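Local coordinates for protein putative trimethylamine methyltransferase (Rhizobium meliloti, PDB 4YYC) that probably acts as a methyltransferase, as a member of the trimethylamine methyltransferase (MttB) family, at residues E57-I62 and A343-R348. Sequence-based numbering, arbitrary orientation.
Sequences EGLQLI and AAQLAR
Leu59 points from helix 56-73 at helix 334-350, and its two methyl groups divide the work. CD1 lies 3.8 Å from Gln345 NE2, while CD2 rests equally near Gln345 CB and, at 3.8 Å, CD2 of Leu346. The leucines run past each other in opposite directions, whereas Leu59 and Gln345 cross nearly at right angles. A forked apolar side chain suits this place because it meets both neighbours at once. Glutamine suits buried position 345: its CB is apolar enough for Leu59, and its amide, beside the Leu59 methyls, lets OE1 accept hydrogen bonds from Val53 N and Leu54 N.

One turn later, Ile62 uses its beta branch. With CG1 beside the backbone N (chi1 -59°), CG2 is left to meet Leu346 CD1 at 3.8 Å; the side chain also packs on helix 286-307. The fork of Leu346 thus serves Leu59 with CD2 and Ile62 with CD1.

The contact sets helix 56-73 across helix 334-350, which links parallel strands 313-322 and 354-355. The axes of segments 57-62 and 343-348 cross at -77°, 10.8 Å apart at closest approach, so branched side chains bridge the gap. Cohesion between them is dispersion and hydrophobic burial, while Gln345 adds directional bonds to the loop before helix 56-73.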
ATOM      1  N   GLU A  57     -19.656  -9.668 -14.606  1.00 29.77           N
ATOM      2  CA  GLU A  57     -20.868  -8.882 -14.874  1.00 30.49           C
ATOM      3  C   GLU A  57     -20.571  -7.388 -14.825  1.00 28.48           C
ATOM      4  O   GLU A  57     -21.063  -6.648 -15.659  1.00 28.13           O
ATOM      5  CB  GLU A  57     -22.015  -9.230 -13.921  1.00 32.38           C
ATOM      6  CG  GLU A  57     -23.104  -8.156 -13.812  1.00 33.28           C
ATOM      7  N   GLY A  58     -19.751  -6.961 -13.857  1.00 27.07           N
ATOM      8  CA  GLY A  58     -19.367  -5.579 -13.725  1.00 25.95           C
ATOM      9  C   GLY A  58     -18.536  -5.127 -14.907  1.00 24.69           C
ATOM     10  O   GLY A  58     -18.683  -4.018 -15.387  1.00 24.46           O
ATOM     11  N   LEU A  59     -17.623  -5.975 -15.357  1.00 24.13           N
ATOM     12  CA  LEU A  59     -16.787  -5.618 -16.496  1.00 23.16           C
ATOM     13  C   LEU A  59     -17.645  -5.453 -17.754  1.00 23.71           C
ATOM     14  O   LEU A  59     -17.502  -4.479 -18.490  1.00 22.87           O
ATOM     15  CB  LEU A  59     -15.726  -6.660 -16.759  1.00 23.17           C
ATOM     16  CG  LEU A  59     -14.678  -6.729 -15.671  1.00 22.75           C
ATOM     17  CD1 LEU A  59     -13.953  -8.065 -15.679  1.00 23.34           C
ATOM     18  CD2 LEU A  59     -13.708  -5.562 -15.854  1.00 22.10           C
ATOM     19  N   GLN A  60     -18.518  -6.425 -17.997  1.00 24.77           N
ATOM     20  CA  GLN A  60     -19.448  -6.323 -19.125  1.00 25.99           C
ATOM     21  C   GLN A  60     -20.343  -5.088 -19.057  1.00 25.58           C
ATOM     22  O   GLN A  60     -20.657  -4.488 -20.067  1.00 25.20           O
ATOM     23  CB  GLN A  60     -20.303  -7.595 -19.199  1.00 28.15           C
ATOM     24  CG  GLN A  60     -19.509  -8.773 -19.723  1.00 29.30           C
ATOM     25  CD  GLN A  60     -20.384 -10.001 -19.935  1.00 31.97           C
ATOM     26  OE1 GLN A  60     -21.535  -9.885 -20.299  1.00 34.86           O
ATOM     27  NE2 GLN A  60     -19.836 -11.163 -19.701  1.00 32.83           N
ATOM     28  N   LEU A  61     -20.741  -4.707 -17.853  1.00 25.84           N
ATOM     29  CA  LEU A  61     -21.575  -3.537 -17.662  1.00 25.98           C
ATOM     30  C   LEU A  61     -20.861  -2.258 -18.079  1.00 24.96           C
ATOM     31  O   LEU A  61     -21.414  -1.440 -18.805  1.00 24.53           O
ATOM     32  CB  LEU A  61     -21.999  -3.478 -16.204  1.00 27.38           C
ATOM     33  CG  LEU A  61     -22.799  -2.265 -15.755  1.00 28.67           C
ATOM     34  CD1 LEU A  61     -24.098  -2.185 -16.518  1.00 29.80           C
ATOM     35  CD2 LEU A  61     -23.089  -2.427 -14.253  1.00 29.37           C
ATOM     36  N   ILE A  62     -19.633  -2.108 -17.594  1.00 23.28           N
ATOM     37  CA  ILE A  62     -18.820  -0.940 -17.945  1.00 22.82           C
ATOM     38  C   ILE A  62     -18.542  -0.921 -19.448  1.00 22.19           C
ATOM     39  O   ILE A  62     -18.651   0.121 -20.079  1.00 22.58           O
ATOM     40  CB  ILE A  62     -17.509  -0.878 -17.151  1.00 22.24           C
ATOM     41  CG1 ILE A  62     -17.779  -0.820 -15.634  1.00 23.23           C
ATOM     42  CG2 ILE A  62     -16.685   0.331 -17.576  1.00 21.41           C
ATOM     43  CD1 ILE A  62     -18.635   0.340 -15.191  1.00 23.81           C
ATOM     44  N   ALA A 343      -9.654  -0.207 -14.175  1.00 15.76           N
ATOM     45  CA  ALA A 343      -9.207   0.200 -15.511  1.00 15.69           C
ATOM     46  C   ALA A 343      -8.170  -0.813 -16.034  1.00 15.57           C
ATOM     47  O   ALA A 343      -8.124  -1.154 -17.228  1.00 16.21           O
ATOM     48  CB  ALA A 343      -8.641   1.613 -15.485  1.00 15.66           C
ATOM     49  N   ALA A 344      -7.311  -1.306 -15.160  1.00 15.36           N
ATOM     50  CA  ALA A 344      -6.349  -2.343 -15.564  1.00 15.46           C
ATOM     51  C   ALA A 344      -7.029  -3.607 -16.091  1.00 15.95           C
ATOM     52  O   ALA A 344      -6.592  -4.189 -17.098  1.00 16.05           O
ATOM     53  CB  ALA A 344      -5.439  -2.698 -14.400  1.00 15.13           C
ATOM     54  N   GLN A 345      -8.115  -4.012 -15.438  1.00 16.19           N
ATOM     55  CA  GLN A 345      -8.896  -5.113 -15.908  1.00 16.95           C
ATOM     56  C   GLN A 345      -9.446  -4.842 -17.297  1.00 17.12           C
ATOM     57  O   GLN A 345      -9.359  -5.722 -18.184  1.00 17.70           O
ATOM     58  CB  GLN A 345     -10.064  -5.443 -14.966  1.00 17.40           C
ATOM     59  CG  GLN A 345      -9.624  -5.900 -13.599  1.00 17.59           C
ATOM     60  CD  GLN A 345     -10.789  -6.251 -12.695  1.00 18.02           C
ATOM     61  OE1 GLN A 345     -11.122  -5.493 -11.772  1.00 18.31           O
ATOM     62  NE2 GLN A 345     -11.432  -7.354 -12.993  1.00 19.48           N
ATOM     63  N   LEU A 346      -9.992  -3.653 -17.491  1.00 16.80           N
ATOM     64  CA  LEU A 346     -10.555  -3.277 -18.817  1.00 17.43           C
ATOM     65  C   LEU A 346      -9.493  -3.211 -19.892  1.00 17.10           C
ATOM     66  O   LEU A 346      -9.733  -3.577 -21.050  1.00 17.30           O
ATOM     67  CB  LEU A 346     -11.286  -1.952 -18.715  1.00 17.62           C
ATOM     68  CG  LEU A 346     -12.539  -2.021 -17.837  1.00 18.48           C
ATOM     69  CD1 LEU A 346     -12.953  -0.590 -17.515  1.00 18.90           C
ATOM     70  CD2 LEU A 346     -13.652  -2.842 -18.443  1.00 19.40           C
ATOM     71  N   ALA A 347      -8.294  -2.748 -19.516  1.00 16.61           N
ATOM     72  CA  ALA A 347      -7.160  -2.701 -20.456  1.00 16.69           C
ATOM     73  C   ALA A 347      -6.691  -4.076 -20.904  1.00 17.05           C
ATOM     74  O   ALA A 347      -6.431  -4.320 -22.113  1.00 16.99           O
ATOM     75  CB  ALA A 347      -6.014  -1.914 -19.829  1.00 16.21           C
ATOM     76  N   ARG A 348      -6.642  -5.019 -19.975  1.00 17.19           N
ATOM     77  CA  ARG A 348      -6.216  -6.396 -20.329  1.00 18.11           C
ATOM     78  C   ARG A 348      -7.228  -6.996 -21.279  1.00 18.89           C
ATOM     79  O   ARG A 348      -6.864  -7.681 -22.240  1.00 19.82           O
ATOM     80  CB  ARG A 348      -6.027  -7.266 -19.087  1.00 18.49           C
ATOM     81  CG  ARG A 348      -4.734  -6.972 -18.303  1.00 18.41           C
ATOM     82  CD  ARG A 348      -4.531  -7.968 -17.173  1.00 18.72           C
ATOM     83  NE  ARG A 348      -5.434  -7.779 -16.038  1.00 19.02           N
ATOM     84  CZ  ARG A 348      -5.259  -6.913 -15.045  1.00 18.71           C
ATOM     85  NH1 ARG A 348      -4.210  -6.115 -14.995  1.00 17.98           N
ATOM     86  NH2 ARG A 348      -6.174  -6.853 -14.078  1.00 19.83           N
TER